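Local coordinates for protein phage integrase/site-specific recombinase (Haloarcula marismortui, PDB 3NRW) that probably binds DNA during site-specific recombination, as tyrosine-type recombinases do, with this chain being its all-helical N-terminal core-binding domain, at residues T22-D26 and A27-S31; Q81-K84 and N85-Y89; E88-R92 and I93-D97. One frame throughout, in Å; residues are numbered along the deposited sequence.

In the fold
All three contacts are local, each within one continuous piece of a small bundle of four helices. Contact 1 starts helix 26-45 at the surface, where the chemistry is mostly backbone bonding and one bridging water, with Ala-24 touching buried Ile-29. Contact 2 lies nearest the centre of the chain, midway along helix 73-92; its Leu-83, Trp-86 and Leu-87 belong to the interior, while amides and charges occupy its outer side. Contact 3 ends that same helix and shares Glu-88 and Tyr-89 with contact 2. Partly buried, it combines a backbone C-cap with packing of Leu-90 against the valines that follow. Contacts 1 and 3 stand about 21 Å apart, centre to centre.

Contact 1. Residues T22-D26 and A27-S31; sequences TDAAD and ASIKS
Ala-24 and Ala-25 lead into the first turn of helix 26-45, with Ala-25 at the N-cap position, and meet Ser-28 and Ile-29 of that turn. The close-packed part is on the inner side. There the methyl CB of Ala-24, which points toward the helix, lies 3.9 Å from CD1 of Ile-29 and also touches CB of Ser-28. Ile-29 is buried; its CG1 stands beside the backbone N (chi1 -62°), which brings CG1 to 3.5 Å from Ala-25 O and carries CD1 back to Ala-24. A small alanine suits the place because the chain passes close to the isoleucine.

The backbone joins the same residues. Ile-29 N donates to Ala-25 O at 3.2 Å, approaching in the carbonyl plane, and Ser-28 N makes a weaker, bent bond to that same oxygen. One residue further on, Lys-30 N bonds to Asp-26 O at 3.0 Å.

The outer side is looser. Asp-26 is exposed, its side chain resting on Gln-21 of the preceding loop, and its OD1 is 6.7 Å from NZ of Lys-30, too far for a salt bridge; an acid in the first turn would probably be favoured by the helix dipole. Ala-25 has no polar side chain with which to cap the turn. A water beside the turn accepts the hydrogen of Ala-25 N at 3.0 Å and lies 2.8 Å from OG of Ser-28.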
loop_
_atom_site.group_PDB
_atom_site.type_symbol
_atom_site.label_atom_id
_atom_site.label_comp_id
_atom_site.label_asym_id
_atom_site.label_seq_id
_atom_site.Cartn_x
_atom_site.Cartn_y
_atom_site.Cartn_z
ATOM N N THR A 22 8.654 -6.423 13.827
ATOM C CA THR A 22 9.138 -6.208 15.187
ATOM C C THR A 22 8.015 -6.105 16.214
ATOM O O THR A 22 8.206 -6.444 17.382
ATOM C CB THR A 22 9.999 -4.932 15.278
ATOM O OG1 THR A 22 10.438 -4.746 16.629
ATOM C CG2 THR A 22 9.197 -3.714 14.841
ATOM N N ASP A 23 6.849 -5.636 15.782
ATOM C CA ASP A 23 5.709 -5.494 16.683
ATOM C C ASP A 23 4.439 -6.154 16.151
ATOM O O ASP A 23 3.327 -5.764 16.516
ATOM C CB ASP A 23 5.440 -4.012 16.962
ATOM C CG ASP A 23 5.342 -3.184 15.691
ATOM O OD1 ASP A 23 4.543 -3.540 14.800
ATOM O OD2 ASP A 23 6.066 -2.170 15.588
ATOM N N ALA A 24 4.607 -7.153 15.291
ATOM C CA ALA A 24 3.470 -7.862 14.715
ATOM C C ALA A 24 3.730 -9.363 14.651
ATOM O O ALA A 24 4.859 -9.796 14.426
ATOM C CB ALA A 24 3.176 -7.327 13.318
ATOM N N ALA A 25 2.678 -10.151 14.857
ATOM C CA ALA A 25 2.787 -11.604 14.810
ATOM C C ALA A 25 3.043 -12.037 13.367
ATOM O O ALA A 25 2.782 -11.276 12.435
ATOM C CB ALA A 25 1.501 -12.240 15.329
ATOM N N ASP A 26 3.553 -13.254 13.195
ATOM C CA ASP A 26 3.851 -13.810 11.872
ATOM C C ASP A 26 2.631 -13.787 10.960
ATOM O O ASP A 26 2.745 -13.517 9.761
ATOM C CB ASP A 26 4.327 -15.262 11.986
ATOM C CG ASP A 26 5.736 -15.389 12.536
ATOM O OD1 ASP A 26 6.190 -16.540 12.707
ATOM O OD2 ASP A 26 6.391 -14.355 12.792
ATOM N N ALA A 27 1.466 -14.090 11.524
ATOM C CA ALA A 27 0.233 -14.112 10.744
ATOM C C ALA A 27 -0.135 -12.722 10.240
ATOM O O ALA A 27 -0.648 -12.580 9.133
ATOM C CB ALA A 27 -0.906 -14.689 11.574
ATOM N N SER A 28 0.121 -11.699 11.049
ATOM C CA SER A 28 -0.196 -10.337 10.635
ATOM C C SER A 28 0.698 -9.932 9.466
ATOM O O SER A 28 0.239 -9.307 8.509
ATOM C CB SER A 28 -0.012 -9.364 11.801
ATOM O OG SER A 28 -0.982 -9.602 12.809
ATOM N N ILE A 29 1.974 -10.297 9.548
ATOM C CA ILE A 29 2.926 -9.983 8.487
ATOM C C ILE A 29 2.466 -10.645 7.194
ATOM O O ILE A 29 2.494 -10.026 6.131
ATOM C CB ILE A 29 4.349 -10.493 8.822
ATOM C CG1 ILE A 29 4.876 -9.803 10.086
ATOM C CG2 ILE A 29 5.278 -10.258 7.639
ATOM C CD1 ILE A 29 4.928 -8.289 10.016
ATOM N N LYS A 30 2.049 -11.905 7.278
ATOM C CA LYS A 30 1.577 -12.598 6.088
ATOM C C LYS A 30 0.356 -11.884 5.526
ATOM O O LYS A 30 0.246 -11.699 4.315
ATOM C CB LYS A 30 1.240 -14.062 6.402
ATOM C CG LYS A 30 2.474 -14.952 6.528
ATOM C CD LYS A 30 2.106 -16.397 6.809
ATOM C CE LYS A 30 3.345 -17.276 6.850
ATOM N NZ LYS A 30 3.020 -18.688 7.204
ATOM N N SER A 31 -0.558 -11.474 6.401
ATOM C CA SER A 31 -1.760 -10.775 5.950
ATOM C C SER A 31 -1.382 -9.478 5.235
ATOM O O SER A 31 -1.928 -9.162 4.172
ATOM C CB SER A 31 -2.684 -10.478 7.133
ATOM O OG SER A 31 -3.244 -11.691 7.634
HETATM O O HOH W 1 0.150 -8.654 15.153
#

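Contact 2. Residues Q81-K84 and N85-Y89; sequences QTLK and NWLEY
Gln-81 and Asn-85, one turn apart midway along helix 73-92 of the core-binding domain, join their side-chain amides on the outer side of the helix. The chain of Gln-81 leaves with CG anti to the backbone N and then bends at chi2 (60°), turning the amide forward along the helix toward Asn-85. NE2 thereby comes to 2.8 Å from OD1 of Asn-85, a weak bond because the N-H points well off the acceptor; the two amide planes are 35° apart. Asn-85 keeps CG beside its own backbone N, holding its amide over Gln-81 O, and its ND2 gives a hydrogen to a water 3.2 Å away. That water also meets OG1 of Thr-82, whose stronger partner is Arg-35 of helix 26-45.

Toward the interior, Leu-83 and Trp-86 carry the packing. CD1 of Leu-83 sits at the edge of the indole, near its plane, 3.6 Å from CE3 of Trp-86. In both, CG is anti to the backbone N (chi1 180° in Trp-86), and the two side chains cross at a slant. A large flat indole suits this place, since Phe-39 and Tyr-16 meet it from neighbouring helices and its NE1 bonds to the carbonyl of Ala-12. CD1 of Leu-83 also reaches CG of Leu-87 at 4.4 Å.

Long charged side chains lie on a more exposed side, Lys-84 resting against Val-104 of the C-terminal loop. CG of Glu-88 packs 3.0 Å from Lys-84 O. Lys-84 bends at three successive torsions while Glu-88 stays extended beyond CG, leaving NZ of Lys-84 4.6 Å from OE2 of Glu-88, beyond a salt bridge. A water spans them, donating to OE2 at 3.1 Å and weakly accepting from NZ.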
loop_
_atom_site.group_PDB
_atom_site.type_symbol
_atom_site.label_atom_id
_atom_site.label_comp_id
_atom_site.label_asym_id
_atom_site.label_seq_id
_atom_site.Cartn_x
_atom_site.Cartn_y
_atom_site.Cartn_z
ATOM N N GLN A 81 -6.963 -0.367 4.532
ATOM C CA GLN A 81 -6.417 0.099 5.805
ATOM C C GLN A 81 -4.922 -0.208 5.875
ATOM O O GLN A 81 -4.130 0.599 6.369
ATOM C CB GLN A 81 -7.135 -0.572 6.976
ATOM C CG GLN A 81 -6.599 -0.163 8.335
ATOM C CD GLN A 81 -6.718 1.328 8.580
ATOM O OE1 GLN A 81 -7.821 1.873 8.635
ATOM N NE2 GLN A 81 -5.578 2.000 8.718
ATOM N N THR A 82 -4.538 -1.386 5.393
ATOM C CA THR A 82 -3.132 -1.745 5.396
ATOM C C THR A 82 -2.425 -0.844 4.392
ATOM O O THR A 82 -1.309 -0.404 4.638
ATOM C CB THR A 82 -2.912 -3.233 5.041
ATOM O OG1 THR A 82 -3.226 -4.047 6.181
ATOM C CG2 THR A 82 -1.462 -3.480 4.640
ATOM N N LEU A 83 -3.080 -0.556 3.270
ATOM C CA LEU A 83 -2.492 0.327 2.265
ATOM C C LEU A 83 -2.251 1.680 2.929
ATOM O O LEU A 83 -1.193 2.295 2.771
ATOM C CB LEU A 83 -3.437 0.495 1.063
ATOM C CG LEU A 83 -3.008 1.505 -0.009
ATOM C CD1 LEU A 83 -1.632 1.136 -0.536
ATOM C CD2 LEU A 83 -4.022 1.542 -1.152
ATOM N N LYS A 84 -3.244 2.136 3.684
ATOM C CA LYS A 84 -3.156 3.413 4.384
ATOM C C LYS A 84 -1.991 3.435 5.380
ATOM O O LYS A 84 -1.204 4.382 5.404
ATOM C CB LYS A 84 -4.466 3.694 5.128
ATOM C CG LYS A 84 -4.412 4.916 6.033
ATOM C CD LYS A 84 -4.465 6.199 5.231
ATOM C CE LYS A 84 -5.872 6.776 5.211
ATOM N NZ LYS A 84 -6.257 7.328 6.542
ATOM N N ASN A 85 -1.886 2.398 6.204
ATOM C CA ASN A 85 -0.813 2.334 7.192
ATOM C C ASN A 85 0.547 2.272 6.516
ATOM O O ASN A 85 1.540 2.808 7.022
ATOM C CB ASN A 85 -0.989 1.119 8.099
ATOM C CG ASN A 85 -2.286 1.162 8.865
ATOM O OD1 ASN A 85 -2.839 2.234 9.099
ATOM N ND2 ASN A 85 -2.777 0.000 9.270
ATOM N N TRP A 86 0.591 1.609 5.369
ATOM C CA TRP A 86 1.830 1.490 4.621
ATOM C C TRP A 86 2.285 2.870 4.164
ATOM O O TRP A 86 3.442 3.240 4.367
ATOM C CB TRP A 86 1.608 0.565 3.429
ATOM C CG TRP A 86 2.783 0.343 2.548
ATOM C CD1 TRP A 86 4.098 0.293 2.907
ATOM C CD2 TRP A 86 2.732 0.020 1.156
ATOM N NE1 TRP A 86 4.877 -0.056 1.815
ATOM C CE2 TRP A 86 4.057 -0.231 0.734
ATOM C CE3 TRP A 86 1.689 -0.092 0.229
ATOM C CZ2 TRP A 86 4.363 -0.587 -0.585
ATOM C CZ3 TRP A 86 1.997 -0.446 -1.086
ATOM C CH2 TRP A 86 3.323 -0.691 -1.475
ATOM N N LEU A 87 1.378 3.637 3.567
ATOM C CA LEU A 87 1.727 4.971 3.102
ATOM C C LEU A 87 2.120 5.898 4.252
ATOM O O LEU A 87 2.953 6.786 4.070
ATOM C CB LEU A 87 0.578 5.576 2.292
ATOM C CG LEU A 87 0.244 4.815 1.001
ATOM C CD1 LEU A 87 -0.824 5.569 0.232
ATOM C CD2 LEU A 87 1.500 4.652 0.142
ATOM N N GLU A 88 1.530 5.701 5.429
ATOM C CA GLU A 88 1.882 6.532 6.584
ATOM C C GLU A 88 3.343 6.275 6.933
ATOM O O GLU A 88 4.086 7.202 7.247
ATOM C CB GLU A 88 0.992 6.202 7.790
ATOM C CG GLU A 88 -0.486 6.441 7.524
ATOM C CD GLU A 88 -1.346 6.330 8.772
ATOM O OE1 GLU A 88 -1.062 5.460 9.621
ATOM O OE2 GLU A 88 -2.322 7.099 8.887
ATOM N N TYR A 89 3.750 5.009 6.877
ATOM C CA TYR A 89 5.130 4.638 7.163
ATOM C C TYR A 89 6.049 5.298 6.144
ATOM O O TYR A 89 7.053 5.915 6.504
ATOM C CB TYR A 89 5.304 3.114 7.104
ATOM C CG TYR A 89 6.744 2.653 7.078
ATOM C CD1 TYR A 89 7.617 2.957 8.124
ATOM C CD2 TYR A 89 7.241 1.915 6.000
ATOM C CE1 TYR A 89 8.944 2.540 8.098
ATOM C CE2 TYR A 89 8.567 1.496 5.965
ATOM C CZ TYR A 89 9.415 1.813 7.019
ATOM O OH TYR A 89 10.734 1.413 6.997
HETATM O O HOH W 2 -1.357 -2.693 8.227
HETATM O O HOH W 3 -3.554 9.253 7.029
#

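Contact 3. Residues E88-R92 and I93-D97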
loop_
_atom_site.group_PDB
_atom_site.type_symbol
_atom_site.label_atom_id
_atom_site.label_comp_id
_atom_site.label_asym_id
_atom_site.label_seq_id
_atom_site.Cartn_x
_atom_site.Cartn_y
_atom_site.Cartn_z
ATOM N N GLU A 88 1.530 5.701 5.429
ATOM C CA GLU A 88 1.882 6.532 6.584
ATOM C C GLU A 88 3.343 6.275 6.933
ATOM O O GLU A 88 4.086 7.202 7.247
ATOM C CB GLU A 88 0.992 6.202 7.790
ATOM C CG GLU A 88 -0.486 6.441 7.524
ATOM C CD GLU A 88 -1.346 6.330 8.772
ATOM O OE1 GLU A 88 -1.062 5.460 9.621
ATOM O OE2 GLU A 88 -2.322 7.099 8.887
ATOM N N TYR A 89 3.750 5.009 6.877
ATOM C CA TYR A 89 5.130 4.638 7.163
ATOM C C TYR A 89 6.049 5.298 6.144
ATOM O O TYR A 89 7.053 5.915 6.504
ATOM C CB TYR A 89 5.304 3.114 7.104
ATOM C CG TYR A 89 6.744 2.653 7.078
ATOM C CD1 TYR A 89 7.617 2.957 8.124
ATOM C CD2 TYR A 89 7.241 1.915 6.000
ATOM C CE1 TYR A 89 8.944 2.540 8.098
ATOM C CE2 TYR A 89 8.567 1.496 5.965
ATOM C CZ TYR A 89 9.415 1.813 7.019
ATOM O OH TYR A 89 10.734 1.413 6.997
ATOM N N LEU A 90 5.705 5.166 4.867
ATOM C CA LEU A 90 6.519 5.751 3.810
ATOM C C LEU A 90 6.589 7.272 3.902
ATOM O O LEU A 90 7.613 7.867 3.572
ATOM C CB LEU A 90 5.991 5.336 2.434
ATOM C CG LEU A 90 6.054 3.840 2.107
ATOM C CD1 LEU A 90 5.507 3.628 0.707
ATOM C CD2 LEU A 90 7.493 3.320 2.205
ATOM N N ALA A 91 5.507 7.905 4.342
ATOM C CA ALA A 91 5.513 9.356 4.473
ATOM C C ALA A 91 6.478 9.752 5.593
ATOM O O ALA A 91 7.222 10.726 5.466
ATOM C CB ALA A 91 4.109 9.876 4.769
ATOM N N ARG A 92 6.478 8.986 6.682
ATOM C CA ARG A 92 7.368 9.271 7.802
ATOM C C ARG A 92 8.828 9.182 7.380
ATOM O O ARG A 92 9.660 9.975 7.832
ATOM C CB ARG A 92 7.113 8.303 8.964
ATOM C CG ARG A 92 8.054 8.510 10.155
ATOM C CD ARG A 92 7.534 7.834 11.422
ATOM N NE ARG A 92 7.557 6.374 11.359
ATOM C CZ ARG A 92 8.660 5.632 11.409
ATOM N NH1 ARG A 92 9.850 6.205 11.516
ATOM N NH2 ARG A 92 8.570 4.309 11.376
ATOM N N ILE A 93 9.145 8.219 6.516
ATOM C CA ILE A 93 10.522 8.064 6.067
ATOM C C ILE A 93 10.835 8.800 4.773
ATOM O O ILE A 93 11.801 8.478 4.084
ATOM C CB ILE A 93 10.924 6.580 5.922
ATOM C CG1 ILE A 93 10.020 5.871 4.915
ATOM C CG2 ILE A 93 10.847 5.896 7.281
ATOM C CD1 ILE A 93 10.494 4.466 4.602
ATOM N N ASP A 94 10.005 9.785 4.446
ATOM C CA ASP A 94 10.227 10.631 3.283
ATOM C C ASP A 94 10.207 9.952 1.909
ATOM O O ASP A 94 10.789 10.469 0.955
ATOM C CB ASP A 94 11.561 11.375 3.475
ATOM C CG ASP A 94 11.696 11.987 4.865
ATOM O OD1 ASP A 94 10.793 12.759 5.260
ATOM O OD2 ASP A 94 12.701 11.697 5.560
ATOM N N VAL A 95 9.529 8.811 1.803
ATOM C CA VAL A 95 9.451 8.080 0.538
ATOM C C VAL A 95 8.299 8.566 -0.342
ATOM O O VAL A 95 8.337 8.424 -1.566
ATOM C CB VAL A 95 9.323 6.565 0.801
ATOM C CG1 VAL A 95 9.081 5.810 -0.500
ATOM C CG2 VAL A 95 10.598 6.063 1.458
ATOM N N VAL A 96 7.272 9.133 0.280
ATOM C CA VAL A 96 6.153 9.669 -0.477
ATOM C C VAL A 96 5.730 11.005 0.129
ATOM O O VAL A 96 6.084 11.312 1.268
ATOM C CB VAL A 96 4.941 8.713 -0.488
ATOM C CG1 VAL A 96 3.951 9.181 -1.527
ATOM C CG2 VAL A 96 5.383 7.291 -0.811
ATOM N N ASP A 97 4.993 11.796 -0.647
ATOM C CA ASP A 97 4.504 13.102 -0.205
ATOM C C ASP A 97 3.774 12.972 1.125
ATOM O O ASP A 97 2.997 12.041 1.324
ATOM C CB ASP A 97 3.544 13.687 -1.244
ATOM C CG ASP A 97 4.248 14.131 -2.511
ATOM O OD1 ASP A 97 3.545 14.410 -3.506
ATOM O OD2 ASP A 97 5.495 14.213 -2.511
HETATM O O HOH W 4 6.809 12.691 3.684
HETATM O O HOH W 5 9.386 12.638 7.461
#
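A Schellman motif closes helix 73-92, joining Leu-90 and Ala-91 of its last turn to Asp-94 and Val-95 just beyond. Val-95 N reaches back to Leu-90 O at 2.8 Å, and inside this bond Asp-94 N meets Ala-91 O at 3.1 Å, coming from above the carbonyl plane rather than along a lone pair. Ile-93 N still makes a helical bond to Tyr-89 O. The reversal needs positive phi at Asp-94 (63°), a left-handed conformation open to aspartate, whose side chain is not branched at CB. Asp-94 is exposed, and a water donates both to its OD1 and to Arg-92 O; the water satisfies that carbonyl and is itself held by the carboxylate.

As in many Schellman endings, an apolar contact accompanies the polar cap: here Leu-90 packs against the valines brought back over it. CB of Leu-90 lies 3.9 Å from CB of Val-95 and 3.8 Å from CG2 of Val-96, while its CD2 branch touches CG1 of Val-95. Val-95, the C'' residue, points its CB toward Leu-90, 3.5 Å from Leu-90 O, which lets its short branches reach the leucine directly. Ala-12 and Met-51 also touch Leu-90 from other parts of the domain.

Ile-93 lies over one face of the Tyr-89 ring, which also stacks with His-19 of helix 9-20. Its CG1 is placed between the backbone N and the carbonyl carbon (chi1 59°), which directs CD1 of Ile-93 over the ring, 4.1 Å from the centroid, in a CH-pi contact. The same methyl is 4.0 Å from CD2 of Leu-90. NH2 of Arg-92 stands at the edge of the tyrosine, in the plane of the ring. Around the bend, a second water donates to Ala-91 O at 2.7 Å and to Val-96 O.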